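Local structure of Trp Repressor Binding Protein (Bacillus subtilis, 1RLI) at residues R68-H73 / P107-Q112; L75-P80 / G88-F93; P134-F139 / M148-Y153. The protein probably works as an NAD(P)H-dependent oxidoreductase that uses FMN as its cofactor. All coordinates share one frame; numbering follows the deposited sequence.

Contact 1 of 3, residues R68-H73 / P107-Q112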
ATOM      1  N   ARG D  68      20.640  16.427  18.335  1.00 24.84           N
ATOM      2  CA  ARG D  68      19.467  17.262  18.563  1.00 26.41           C
ATOM      3  C   ARG D  68      18.184  16.445  18.549  1.00 26.56           C
ATOM      4  O   ARG D  68      17.303  16.639  19.393  1.00 26.02           O
ATOM      5  CB  ARG D  68      19.415  18.371  17.519  1.00 29.65           C
ATOM      6  CG  ARG D  68      20.514  19.383  17.720  1.00 33.97           C
ATOM      7  CD  ARG D  68      20.656  20.275  16.525  1.00 37.63           C
ATOM      8  NE  ARG D  68      19.470  21.083  16.278  1.00 41.62           N
ATOM      9  CZ  ARG D  68      19.187  21.621  15.098  1.00 44.93           C
ATOM     10  NH1 ARG D  68      20.009  21.422  14.073  1.00 47.34           N
ATOM     11  NH2 ARG D  68      18.095  22.357  14.942  1.00 47.22           N
ATOM     12  N   ILE D  69      18.079  15.521  17.598  1.00 22.87           N
ATOM     13  CA  ILE D  69      16.908  14.658  17.503  1.00 23.93           C
ATOM     14  C   ILE D  69      16.697  13.844  18.766  1.00 23.08           C
ATOM     15  O   ILE D  69      15.562  13.633  19.207  1.00 23.33           O
ATOM     16  CB  ILE D  69      17.046  13.666  16.322  1.00 26.96           C
ATOM     17  CG1 ILE D  69      16.677  14.368  15.028  1.00 29.00           C
ATOM     18  CG2 ILE D  69      16.188  12.421  16.568  1.00 31.53           C
ATOM     19  CD1 ILE D  69      16.940  13.516  13.785  1.00 32.19           C
ATOM     20  N   LEU D  70      17.790  13.366  19.348  1.00 21.73           N
ATOM     21  CA  LEU D  70      17.680  12.538  20.530  1.00 23.82           C
ATOM     22  C   LEU D  70      17.086  13.274  21.715  1.00 24.86           C
ATOM     23  O   LEU D  70      16.505  12.650  22.603  1.00 26.97           O
ATOM     24  CB  LEU D  70      19.045  11.925  20.876  1.00 24.05           C
ATOM     25  CG  LEU D  70      19.387  10.830  19.850  1.00 23.65           C
ATOM     26  CD1 LEU D  70      20.807  10.294  20.068  1.00 26.94           C
ATOM     27  CD2 LEU D  70      18.368   9.702  19.970  1.00 23.94           C
ATOM     28  N   GLN D  71      17.196  14.598  21.721  1.00 24.48           N
ATOM     29  CA  GLN D  71      16.639  15.385  22.819  1.00 26.79           C
ATOM     30  C   GLN D  71      15.154  15.721  22.632  1.00 26.78           C
ATOM     31  O   GLN D  71      14.534  16.300  23.528  1.00 26.02           O
ATOM     32  CB  GLN D  71      17.429  16.684  22.973  1.00 31.25           C
ATOM     33  CG  GLN D  71      18.931  16.473  23.131  1.00 38.87           C
ATOM     34  CD  GLN D  71      19.682  17.763  23.407  1.00 42.84           C
ATOM     35  OE1 GLN D  71      19.508  18.382  24.457  1.00 47.08           O
ATOM     36  NE2 GLN D  71      20.519  18.177  22.461  1.00 45.35           N
ATOM     37  N   CYS D  72      14.583  15.346  21.489  1.00 24.51           N
ATOM     38  CA  CYS D  72      13.186  15.659  21.202  1.00 23.90           C
ATOM     39  C   CYS D  72      12.258  14.454  21.282  1.00 24.67           C
ATOM     40  O   CYS D  72      12.562  13.371  20.764  1.00 25.40           O
ATOM     41  CB  CYS D  72      13.075  16.317  19.819  1.00 25.53           C
ATOM     42  SG  CYS D  72      13.984  17.865  19.674  1.00 25.35           S
ATOM     43  N   HIS D  73      11.119  14.644  21.938  1.00 21.03           N
ATOM     44  CA  HIS D  73      10.155  13.561  22.094  1.00 23.46           C
ATOM     45  C   HIS D  73       9.273  13.388  20.859  1.00 20.82           C
ATOM     46  O   HIS D  73       8.797  12.289  20.572  1.00 19.52           O
ATOM     47  CB  HIS D  73       9.255  13.822  23.307  1.00 28.87           C
ATOM     48  CG  HIS D  73       8.328  12.690  23.622  1.00 31.36           C
ATOM     49  ND1 HIS D  73       6.966  12.854  23.752  1.00 35.72           N
ATOM     50  CD2 HIS D  73       8.570  11.376  23.839  1.00 34.60           C
ATOM     51  CE1 HIS D  73       6.409  11.692  24.035  1.00 36.02           C
ATOM     52  NE2 HIS D  73       7.360  10.777  24.095  1.00 36.49           N
ATOM     53  N   PRO D 107      25.115   4.757  22.022  1.00 26.47           N
ATOM     54  CA  PRO D 107      24.813   3.416  22.514  1.00 28.09           C
ATOM     55  C   PRO D 107      23.371   3.043  22.796  1.00 29.06           C
ATOM     56  O   PRO D 107      23.029   1.861  22.778  1.00 30.64           O
ATOM     57  CB  PRO D 107      25.699   3.300  23.764  1.00 29.10           C
ATOM     58  CG  PRO D 107      25.710   4.689  24.279  1.00 28.59           C
ATOM     59  CD  PRO D 107      25.931   5.493  23.009  1.00 27.29           C
ATOM     60  N   ASP D 108      22.520   4.036  23.042  1.00 26.99           N
ATOM     61  CA  ASP D 108      21.121   3.760  23.350  1.00 25.51           C
ATOM     62  C   ASP D 108      20.155   4.266  22.275  1.00 24.21           C
ATOM     63  O   ASP D 108      18.962   4.415  22.536  1.00 22.29           O
ATOM     64  CB  ASP D 108      20.762   4.410  24.678  1.00 28.72           C
ATOM     65  CG  ASP D 108      21.705   4.006  25.782  1.00 33.56           C
ATOM     66  OD1 ASP D 108      21.800   2.791  26.039  1.00 33.68           O
ATOM     67  OD2 ASP D 108      22.342   4.903  26.380  1.00 37.45           O
ATOM     68  N   PHE D 109      20.677   4.487  21.072  1.00 20.70           N
ATOM     69  CA  PHE D 109      19.901   5.003  19.949  1.00 20.90           C
ATOM     70  C   PHE D 109      18.576   4.287  19.704  1.00 21.78           C
ATOM     71  O   PHE D 109      17.529   4.923  19.639  1.00 20.86           O
ATOM     72  CB  PHE D 109      20.760   4.964  18.672  1.00 20.54           C
ATOM     73  CG  PHE D 109      20.113   5.616  17.475  1.00 20.52           C
ATOM     74  CD1 PHE D 109      19.837   6.989  17.474  1.00 20.47           C
ATOM     75  CD2 PHE D 109      19.786   4.862  16.343  1.00 19.39           C
ATOM     76  CE1 PHE D 109      19.252   7.603  16.370  1.00 19.71           C
ATOM     77  CE2 PHE D 109      19.192   5.477  15.232  1.00 18.54           C
ATOM     78  CZ  PHE D 109      18.931   6.849  15.252  1.00 19.11           C
ATOM     79  N   LYS D 110      18.614   2.970  19.554  1.00 24.02           N
ATOM     80  CA  LYS D 110      17.389   2.225  19.295  1.00 26.33           C
ATOM     81  C   LYS D 110      16.358   2.479  20.396  1.00 25.33           C
ATOM     82  O   LYS D 110      15.223   2.832  20.113  1.00 22.86           O
ATOM     83  CB  LYS D 110      17.680   0.721  19.204  1.00 29.59           C
ATOM     84  CG  LYS D 110      16.526  -0.071  18.593  1.00 35.35           C
ATOM     85  CD  LYS D 110      16.871  -1.546  18.399  1.00 41.05           C
ATOM     86  CE  LYS D 110      16.840  -2.323  19.710  1.00 43.44           C
ATOM     87  NZ  LYS D 110      16.999  -3.784  19.464  1.00 46.26           N
ATOM     88  N   GLN D 111      16.756   2.290  21.649  1.00 25.20           N
ATOM     89  CA  GLN D 111      15.835   2.496  22.771  1.00 26.15           C
ATOM     90  C   GLN D 111      15.314   3.931  22.813  1.00 23.77           C
ATOM     91  O   GLN D 111      14.107   4.153  22.973  1.00 23.14           O
ATOM     92  CB  GLN D 111      16.526   2.153  24.098  1.00 30.73           C
ATOM     93  CG  GLN D 111      15.582   1.920  25.282  1.00 37.90           C
ATOM     94  CD  GLN D 111      14.785   3.148  25.666  1.00 43.15           C
ATOM     95  OE1 GLN D 111      15.344   4.225  25.902  1.00 47.29           O
ATOM     96  NE2 GLN D 111      13.466   2.993  25.740  1.00 46.08           N
ATOM     97  N   GLN D 112      16.216   4.900  22.670  1.00 21.93           N
ATOM     98  CA  GLN D 112      15.825   6.306  22.686  1.00 21.78           C
ATOM     99  C   GLN D 112      14.817   6.637  21.581  1.00 23.48           C
ATOM    100  O   GLN D 112      13.843   7.362  21.806  1.00 22.89           O
ATOM    101  CB  GLN D 112      17.053   7.212  22.529  1.00 23.96           C
ATOM    102  CG  GLN D 112      17.955   7.294  23.746  1.00 26.08           C
ATOM    103  CD  GLN D 112      19.249   8.004  23.424  1.00 30.44           C
ATOM    104  OE1 GLN D 112      20.028   7.536  22.595  1.00 31.56           O
ATOM    105  NE2 GLN D 112      19.487   9.142  24.067  1.00 31.64           N
TER
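L70 meets the helix start at 109-112 chiefly through its CD2 methyl, which touches both the ring of F109 and the aliphatic base of Q112, with CD1 also against the Q112 amide. The evidence is a pair of distances: L70 CD2 is 4.0 Å from F109 CD1 and 3.8 Å from Q112 CB. The methyl reaches the F109 ring obliquely. F109 begins at a CB not aimed at the other segment, but its CG stands anti to the backbone N (chi1 -174°), and this swings the ring across to the leucine. L70 and Q112 start out toward each other, and their side chains cross at about a right angle. The amide end of Q112 also lies against the leucine methyls, Q112 CD being 3.9 Å from L70 CD2.

The whole contact is small, 165 Å² summed over both sides. F109 is buried beneath it, whereas L70 and Q112 remain partly exposed, and the flanking Q71, D108 and Q111 are in solvent. The contact is thus apolar on its inner side and loose on its outer one. The nearest CA pair, L70 and Q112, is still 6.9 Å apart, so the backbones themselves do not pack.

L70 also leans on F106, and F109 on L101. Just beyond the contact, K116 NZ donates hydrogen bonds to L70 O and C72 O. I69, on the inner side of helix 62-70, packs on I9 and I35 of strands 6-10 and 33-41, so this helix packs on the sheet through I69 and on helix 109-114 through L70.

Contact 2 of 3, residues L75-P80 / G88-F93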
ATOM      1  N   LEU D  75       8.935  13.959  16.722  1.00 16.51           N
ATOM      2  CA  LEU D  75       9.694  14.219  15.499  1.00 17.23           C
ATOM      3  C   LEU D  75       8.760  14.369  14.308  1.00 17.64           C
ATOM      4  O   LEU D  75       7.936  13.482  14.064  1.00 18.20           O
ATOM      5  CB  LEU D  75      10.660  13.070  15.205  1.00 18.17           C
ATOM      6  CG  LEU D  75      11.662  12.662  16.288  1.00 21.04           C
ATOM      7  CD1 LEU D  75      12.578  11.556  15.714  1.00 20.86           C
ATOM      8  CD2 LEU D  75      12.474  13.870  16.728  1.00 19.38           C
ATOM      9  N   ILE D  76       8.904  15.469  13.566  1.00 16.97           N
ATOM     10  CA  ILE D  76       8.098  15.708  12.370  1.00 17.53           C
ATOM     11  C   ILE D  76       9.006  15.649  11.149  1.00 16.19           C
ATOM     12  O   ILE D  76       9.917  16.455  11.000  1.00 17.13           O
ATOM     13  CB  ILE D  76       7.390  17.087  12.417  1.00 17.58           C
ATOM     14  CG1 ILE D  76       6.451  17.108  13.621  1.00 19.45           C
ATOM     15  CG2 ILE D  76       6.594  17.317  11.125  1.00 20.72           C
ATOM     16  CD1 ILE D  76       5.785  18.444  13.900  1.00 21.88           C
ATOM     17  N   PHE D  77       8.762  14.664  10.289  1.00 15.23           N
ATOM     18  CA  PHE D  77       9.575  14.496   9.084  1.00 16.46           C
ATOM     19  C   PHE D  77       8.825  15.189   7.982  1.00 15.98           C
ATOM     20  O   PHE D  77       7.717  14.787   7.647  1.00 17.37           O
ATOM     21  CB  PHE D  77       9.730  13.010   8.782  1.00 15.65           C
ATOM     22  CG  PHE D  77      10.568  12.287   9.787  1.00 17.41           C
ATOM     23  CD1 PHE D  77      11.936  12.145   9.598  1.00 18.52           C
ATOM     24  CD2 PHE D  77       9.996  11.795  10.959  1.00 19.78           C
ATOM     25  CE1 PHE D  77      12.720  11.520  10.571  1.00 19.61           C
ATOM     26  CE2 PHE D  77      10.776  11.177  11.924  1.00 20.54           C
ATOM     27  CZ  PHE D  77      12.144  11.043  11.723  1.00 20.17           C
ATOM     28  N   ALA D  78       9.423  16.233   7.421  1.00 14.99           N
ATOM     29  CA  ALA D  78       8.773  16.998   6.363  1.00 16.77           C
ATOM     30  C   ALA D  78       9.527  16.812   5.065  1.00 17.70           C
ATOM     31  O   ALA D  78      10.738  17.041   5.003  1.00 17.59           O
ATOM     32  CB  ALA D  78       8.728  18.478   6.748  1.00 17.68           C
ATOM     33  N   THR D  79       8.820  16.436   4.007  1.00 16.21           N
ATOM     34  CA  THR D  79       9.529  16.193   2.751  1.00 16.63           C
ATOM     35  C   THR D  79       8.727  16.386   1.487  1.00 15.90           C
ATOM     36  O   THR D  79       7.522  16.204   1.482  1.00 14.57           O
ATOM     37  CB  THR D  79      10.027  14.726   2.688  1.00 15.28           C
ATOM     38  OG1 THR D  79      10.769  14.503   1.477  1.00 17.98           O
ATOM     39  CG2 THR D  79       8.805  13.756   2.681  1.00 17.35           C
ATOM     40  N   PRO D  80       9.396  16.784   0.400  1.00 18.51           N
ATOM     41  CA  PRO D  80       8.659  16.935  -0.849  1.00 16.47           C
ATOM     42  C   PRO D  80       8.578  15.500  -1.361  1.00 17.98           C
ATOM     43  O   PRO D  80       9.365  14.638  -0.933  1.00 18.85           O
ATOM     44  CB  PRO D  80       9.584  17.807  -1.705  1.00 19.72           C
ATOM     45  CG  PRO D  80      10.941  17.523  -1.175  1.00 22.28           C
ATOM     46  CD  PRO D  80      10.704  17.454   0.325  1.00 20.59           C
ATOM     47  N   GLY D  88      15.858  13.146  -1.728  1.00 16.02           N
ATOM     48  CA  GLY D  88      17.156  12.499  -1.682  1.00 17.47           C
ATOM     49  C   GLY D  88      17.808  12.752  -0.329  1.00 15.75           C
ATOM     50  O   GLY D  88      18.422  11.851   0.249  1.00 17.06           O
ATOM     51  N   THR D  89      17.689  13.968   0.198  1.00 14.38           N
ATOM     52  CA  THR D  89      18.305  14.249   1.493  1.00 15.97           C
ATOM     53  C   THR D  89      17.694  13.443   2.631  1.00 15.83           C
ATOM     54  O   THR D  89      18.420  12.923   3.468  1.00 15.16           O
ATOM     55  CB  THR D  89      18.236  15.742   1.859  1.00 16.22           C
ATOM     56  OG1 THR D  89      16.879  16.196   1.812  1.00 18.06           O
ATOM     57  CG2 THR D  89      19.082  16.566   0.882  1.00 15.96           C
ATOM     58  N   LEU D  90      16.366  13.312   2.668  1.00 13.80           N
ATOM     59  CA  LEU D  90      15.764  12.556   3.767  1.00 14.39           C
ATOM     60  C   LEU D  90      16.049  11.070   3.635  1.00 12.88           C
ATOM     61  O   LEU D  90      16.224  10.373   4.650  1.00 13.27           O
ATOM     62  CB  LEU D  90      14.244  12.796   3.860  1.00 14.69           C
ATOM     63  CG  LEU D  90      13.550  12.148   5.076  1.00 14.52           C
ATOM     64  CD1 LEU D  90      14.202  12.636   6.387  1.00 15.50           C
ATOM     65  CD2 LEU D  90      12.061  12.501   5.087  1.00 14.93           C
ATOM     66  N   LYS D  91      16.107  10.567   2.404  1.00 12.53           N
ATOM     67  CA  LYS D  91      16.401   9.139   2.176  1.00 11.69           C
ATOM     68  C   LYS D  91      17.822   8.790   2.658  1.00 13.89           C
ATOM     69  O   LYS D  91      18.013   7.782   3.340  1.00 11.98           O
ATOM     70  CB  LYS D  91      16.243   8.791   0.688  1.00 13.69           C
ATOM     71  CG  LYS D  91      16.746   7.409   0.274  1.00 14.47           C
ATOM     72  CD  LYS D  91      16.003   6.297   0.984  1.00 16.86           C
ATOM     73  CE  LYS D  91      16.408   4.934   0.408  1.00 17.68           C
ATOM     74  NZ  LYS D  91      15.896   3.832   1.274  1.00 14.81           N
ATOM     75  N   LEU D  92      18.815   9.630   2.346  1.00 14.59           N
ATOM     76  CA  LEU D  92      20.177   9.332   2.792  1.00 15.93           C
ATOM     77  C   LEU D  92      20.297   9.489   4.309  1.00 16.11           C
ATOM     78  O   LEU D  92      21.082   8.776   4.960  1.00 15.21           O
ATOM     79  CB  LEU D  92      21.200  10.235   2.069  1.00 18.42           C
ATOM     80  CG  LEU D  92      21.768   9.646   0.764  1.00 23.86           C
ATOM     81  CD1 LEU D  92      20.630   9.308  -0.218  1.00 24.88           C
ATOM     82  CD2 LEU D  92      22.762  10.634   0.150  1.00 24.68           C
ATOM     83  N   PHE D  93      19.513  10.409   4.881  1.00 13.54           N
ATOM     84  CA  PHE D  93      19.522  10.630   6.335  1.00 15.03           C
ATOM     85  C   PHE D  93      18.976   9.389   7.053  1.00 15.40           C
ATOM     86  O   PHE D  93      19.614   8.832   7.955  1.00 14.18           O
ATOM     87  CB  PHE D  93      18.649  11.837   6.686  1.00 14.11           C
ATOM     88  CG  PHE D  93      18.540  12.083   8.163  1.00 14.87           C
ATOM     89  CD1 PHE D  93      19.631  12.584   8.881  1.00 17.71           C
ATOM     90  CD2 PHE D  93      17.360  11.792   8.839  1.00 14.46           C
ATOM     91  CE1 PHE D  93      19.538  12.794  10.271  1.00 17.32           C
ATOM     92  CE2 PHE D  93      17.252  11.998  10.227  1.00 16.55           C
ATOM     93  CZ  PHE D  93      18.351  12.504  10.942  1.00 15.76           C
TER
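L90, F77 and T79 account for most of the surface buried where strand 74-80 of this flavodoxin-like α/β fold packs against helix 88-95, the next helix in the chain and the first on the way to the neighbouring parallel strand 117-124. L90 has the largest share, 73 Å². With its CG anti to the backbone N (chi1 -174°), it reaches toward the strand and spreads its two methyls over two residues on the same side of it. L90 CD1 lies in the plane of the F77 ring, at its edge, 4.0 Å from F77 CD1, and the two side chains cross at about a right angle. The other methyl, L90 CD2, is 3.9 Å from T79 CB, so it meets the carbon base of the threonine rather than its hydroxyl. F77 buries 47 Å² and T79 26 Å², and all three residues are buried. The ring of F77 also meets that of F143, while L90 rests on L37 of strand 33-41. The helix thus packs on this sheet face through apolar groups, with K91 and L92 directed to a second subunit.

A polar site lies at the strand's C-terminal end, where flavodoxin-like proteins usually bind their flavin. There T79 OG1 has two partners: it is hydrogen-bonded with S87 N, and it donates to P80 O at 2.8 Å, arriving 19° out of the carbonyl plane.

Contact 3 of 3, residues P134-F139 / M148-Y153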
ATOM      1  N   PRO D 134       1.879   5.044  -1.033  1.00 14.41           N
ATOM      2  CA  PRO D 134       2.954   4.066  -0.811  1.00 14.55           C
ATOM      3  C   PRO D 134       4.042   4.672   0.084  1.00 13.09           C
ATOM      4  O   PRO D 134       4.616   3.981   0.932  1.00 12.99           O
ATOM      5  CB  PRO D 134       3.468   3.795  -2.220  1.00 13.99           C
ATOM      6  CG  PRO D 134       2.195   3.826  -3.020  1.00 15.21           C
ATOM      7  CD  PRO D 134       1.486   5.071  -2.454  1.00 13.98           C
ATOM      8  N   LEU D 135       4.328   5.956  -0.109  1.00 10.77           N
ATOM      9  CA  LEU D 135       5.364   6.599   0.719  1.00 13.49           C
ATOM     10  C   LEU D 135       4.943   6.610   2.198  1.00 11.77           C
ATOM     11  O   LEU D 135       5.743   6.368   3.099  1.00 12.91           O
ATOM     12  CB  LEU D 135       5.632   8.049   0.239  1.00 13.87           C
ATOM     13  CG  LEU D 135       6.488   8.904   1.189  1.00 14.86           C
ATOM     14  CD1 LEU D 135       7.875   8.242   1.429  1.00 15.56           C
ATOM     15  CD2 LEU D 135       6.665  10.313   0.549  1.00 14.72           C
ATOM     16  N   ILE D 136       3.688   6.917   2.463  1.00 11.80           N
ATOM     17  CA  ILE D 136       3.223   6.928   3.845  1.00 12.25           C
ATOM     18  C   ILE D 136       3.345   5.515   4.414  1.00 13.01           C
ATOM     19  O   ILE D 136       3.723   5.350   5.560  1.00 12.38           O
ATOM     20  CB  ILE D 136       1.760   7.441   3.943  1.00 11.31           C
ATOM     21  CG1 ILE D 136       1.698   8.895   3.444  1.00 12.51           C
ATOM     22  CG2 ILE D 136       1.255   7.381   5.397  1.00 13.80           C
ATOM     23  CD1 ILE D 136       2.614   9.861   4.236  1.00 15.89           C
ATOM     24  N   GLN D 137       3.038   4.496   3.612  1.00 11.75           N
ATOM     25  CA  GLN D 137       3.148   3.118   4.102  1.00 12.82           C
ATOM     26  C   GLN D 137       4.608   2.725   4.312  1.00 16.02           C
ATOM     27  O   GLN D 137       4.927   1.910   5.182  1.00 15.39           O
ATOM     28  CB  GLN D 137       2.456   2.154   3.138  1.00 16.17           C
ATOM     29  CG  GLN D 137       0.964   2.410   3.043  1.00 20.49           C
ATOM     30  CD  GLN D 137       0.285   1.491   2.043  1.00 25.33           C
ATOM     31  OE1 GLN D 137       0.495   1.612   0.832  1.00 33.67           O
ATOM     32  NE2 GLN D 137      -0.516   0.563   2.540  1.00 26.74           N
ATOM     33  N   GLN D 138       5.502   3.327   3.536  1.00 13.90           N
ATOM     34  CA  GLN D 138       6.917   3.061   3.694  1.00 13.95           C
ATOM     35  C   GLN D 138       7.313   3.670   5.041  1.00 15.41           C
ATOM     36  O   GLN D 138       8.002   3.023   5.838  1.00 12.47           O
ATOM     37  CB  GLN D 138       7.681   3.728   2.543  1.00 15.90           C
ATOM     38  CG  GLN D 138       9.155   3.408   2.457  1.00 19.62           C
ATOM     39  CD  GLN D 138       9.739   3.991   1.172  1.00 27.91           C
ATOM     40  OE1 GLN D 138       9.834   5.211   1.026  1.00 28.96           O
ATOM     41  NE2 GLN D 138      10.090   3.123   0.222  1.00 25.52           N
ATOM     42  N   PHE D 139       6.858   4.895   5.321  1.00 14.48           N
ATOM     43  CA  PHE D 139       7.191   5.530   6.614  1.00 15.39           C
ATOM     44  C   PHE D 139       6.650   4.676   7.758  1.00 15.98           C
ATOM     45  O   PHE D 139       7.300   4.541   8.797  1.00 15.58           O
ATOM     46  CB  PHE D 139       6.609   6.947   6.715  1.00 13.76           C
ATOM     47  CG  PHE D 139       7.484   8.013   6.117  1.00 15.10           C
ATOM     48  CD1 PHE D 139       8.756   8.261   6.643  1.00 16.08           C
ATOM     49  CD2 PHE D 139       7.041   8.784   5.036  1.00 16.31           C
ATOM     50  CE1 PHE D 139       9.584   9.263   6.109  1.00 18.94           C
ATOM     51  CE2 PHE D 139       7.865   9.799   4.486  1.00 15.36           C
ATOM     52  CZ  PHE D 139       9.137  10.036   5.028  1.00 17.84           C
ATOM     53  N   MET D 148       8.835   3.389  16.900  1.00 19.16           N
ATOM     54  CA  MET D 148       8.285   4.730  17.013  1.00 19.93           C
ATOM     55  C   MET D 148       6.804   4.749  16.647  1.00 21.31           C
ATOM     56  O   MET D 148       6.404   4.134  15.669  1.00 22.75           O
ATOM     57  CB  MET D 148       9.053   5.653  16.068  1.00 20.66           C
ATOM     58  CG  MET D 148      10.569   5.640  16.318  1.00 23.48           C
ATOM     59  SD  MET D 148      11.526   6.327  14.952  1.00 24.68           S
ATOM     60  CE  MET D 148      10.897   8.058  15.013  1.00 23.69           C
ATOM     61  N   SER D 149       6.000   5.463  17.429  1.00 21.29           N
ATOM     62  CA  SER D 149       4.577   5.560  17.144  1.00 20.49           C
ATOM     63  C   SER D 149       4.338   6.579  16.022  1.00 20.59           C
ATOM     64  O   SER D 149       4.734   7.731  16.125  1.00 20.72           O
ATOM     65  CB  SER D 149       3.813   5.993  18.396  1.00 23.16           C
ATOM     66  OG  SER D 149       3.989   5.041  19.428  1.00 29.30           O
ATOM     67  N   PHE D 150       3.669   6.132  14.969  1.00 19.07           N
ATOM     68  CA  PHE D 150       3.367   6.970  13.807  1.00 19.69           C
ATOM     69  C   PHE D 150       2.018   7.554  14.126  1.00 17.90           C
ATOM     70  O   PHE D 150       0.989   6.908  13.898  1.00 19.89           O
ATOM     71  CB  PHE D 150       3.300   6.091  12.547  1.00 19.63           C
ATOM     72  CG  PHE D 150       3.283   6.859  11.254  1.00 20.46           C
ATOM     73  CD1 PHE D 150       3.385   8.248  11.233  1.00 18.77           C
ATOM     74  CD2 PHE D 150       3.174   6.179  10.048  1.00 17.84           C
ATOM     75  CE1 PHE D 150       3.375   8.952   9.992  1.00 16.78           C
ATOM     76  CE2 PHE D 150       3.168   6.856   8.829  1.00 16.69           C
ATOM     77  CZ  PHE D 150       3.268   8.239   8.797  1.00 14.60           C
ATOM     78  N   LYS D 151       2.046   8.784  14.655  1.00 18.37           N
ATOM     79  CA  LYS D 151       0.865   9.501  15.129  1.00 19.15           C
ATOM     80  C   LYS D 151      -0.009  10.221  14.111  1.00 21.99           C
ATOM     81  O   LYS D 151      -1.196  10.424  14.364  1.00 21.96           O
ATOM     82  CB  LYS D 151       1.285  10.505  16.196  1.00 21.85           C
ATOM     83  CG  LYS D 151       1.927   9.871  17.431  1.00 25.25           C
ATOM     84  CD  LYS D 151       0.932   9.000  18.180  1.00 32.46           C
ATOM     85  CE  LYS D 151       1.484   8.576  19.542  1.00 36.62           C
ATOM     86  NZ  LYS D 151       0.582   7.628  20.257  1.00 39.60           N
ATOM     87  N   GLY D 152       0.547  10.626  12.979  1.00 17.14           N
ATOM     88  CA  GLY D 152      -0.293  11.306  12.000  1.00 18.04           C
ATOM     89  C   GLY D 152       0.531  11.830  10.851  1.00 17.08           C
ATOM     90  O   GLY D 152       1.758  11.822  10.931  1.00 16.57           O
ATOM     91  N   TYR D 153      -0.133  12.265   9.782  1.00 15.83           N
ATOM     92  CA  TYR D 153       0.573  12.816   8.627  1.00 15.31           C
ATOM     93  C   TYR D 153      -0.352  13.737   7.873  1.00 16.05           C
ATOM     94  O   TYR D 153      -1.557  13.792   8.134  1.00 15.20           O
ATOM     95  CB  TYR D 153       1.019  11.703   7.668  1.00 15.02           C
ATOM     96  CG  TYR D 153      -0.145  10.928   7.089  1.00 16.58           C
ATOM     97  CD1 TYR D 153      -0.795  11.350   5.919  1.00 19.73           C
ATOM     98  CD2 TYR D 153      -0.640   9.805   7.759  1.00 18.87           C
ATOM     99  CE1 TYR D 153      -1.922  10.655   5.442  1.00 23.42           C
ATOM    100  CE2 TYR D 153      -1.749   9.116   7.290  1.00 23.78           C
ATOM    101  CZ  TYR D 153      -2.380   9.541   6.145  1.00 20.10           C
ATOM    102  OH  TYR D 153      -3.482   8.817   5.721  1.00 29.24           O
TER
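I136 lays its CG2 methyl over one face of the Y153 ring, 4.0 Å from the ring centroid and 16° off the ring normal, which meets the definition of a CH-pi contact. The methyl sits somewhat toward the CD2/CE2 rim. The second branch of the isoleucine follows the same ring farther along, I136 CD1 being 4.1 Å from Y153 CD1, so both branches lie on the same face of the tyrosine. The two side chains cross at about a right angle. Y153 CG occupies the position between the backbone N and the carbonyl carbon, which brings the ring over to the helix, and chi2 of 88° turns its face to I136.

F150 approaches in another way. Its rim points into the helix: F150 CE2 is 3.6 Å from I136 O, with that oxygen near the ring plane, and 4.0 Å from I136 CG2. F139 adds its CB, 4.0 Å from F150 CE2 and oblique to the ring, while its own ring leads away toward L90, I94 and V120. That F150 and Y153, three residues apart, both point at the helix reflects the helical backbone angles of K151, which interrupt the strand's alternation.

The phenol of Y153 reaches out of the subunit, its OH hydrogen-bonded to K129 O of the third subunit. With an alanine here, I136 would probably lose the flat surface under its methyls, and K129 O of that neighbour its hydroxyl partner.

The axes of segments 134-139 and 149-153 run nearly antiparallel, at 160°, with a closest approach of 10.8 Å. Through I136 and F139, helix 133-146 covers the strand that follows it, the last half of a β-α-β crossover from strand 117-124, against which strand 149-157 forms the edge of the sheet within the chain.

How the contacts relate
The three contacts run from surface to centre. Contact 1, about 16 Å from the middle of the chain, joins two helical pieces and keeps a solvent side. Contact 2, at about 4 Å, is wholly buried, and contact 3 lies between them in depth; both set a helix on a strand of the same parallel array. Packing links them: I69 CD1 approaches F93 CZ between contacts 1 and 2, and L90 CD2 lies 3.8 Å from F139 CZ between contacts 2 and 3. Contact 1 sets a leucine against a ring and a glutamine stem, contact 2 a leucine against a ring edge and a threonine carbon, contact 3 an isoleucine over a ring face. Contacts 2 and 3 touch the second subunit; contact 3 also reaches the third through Y153.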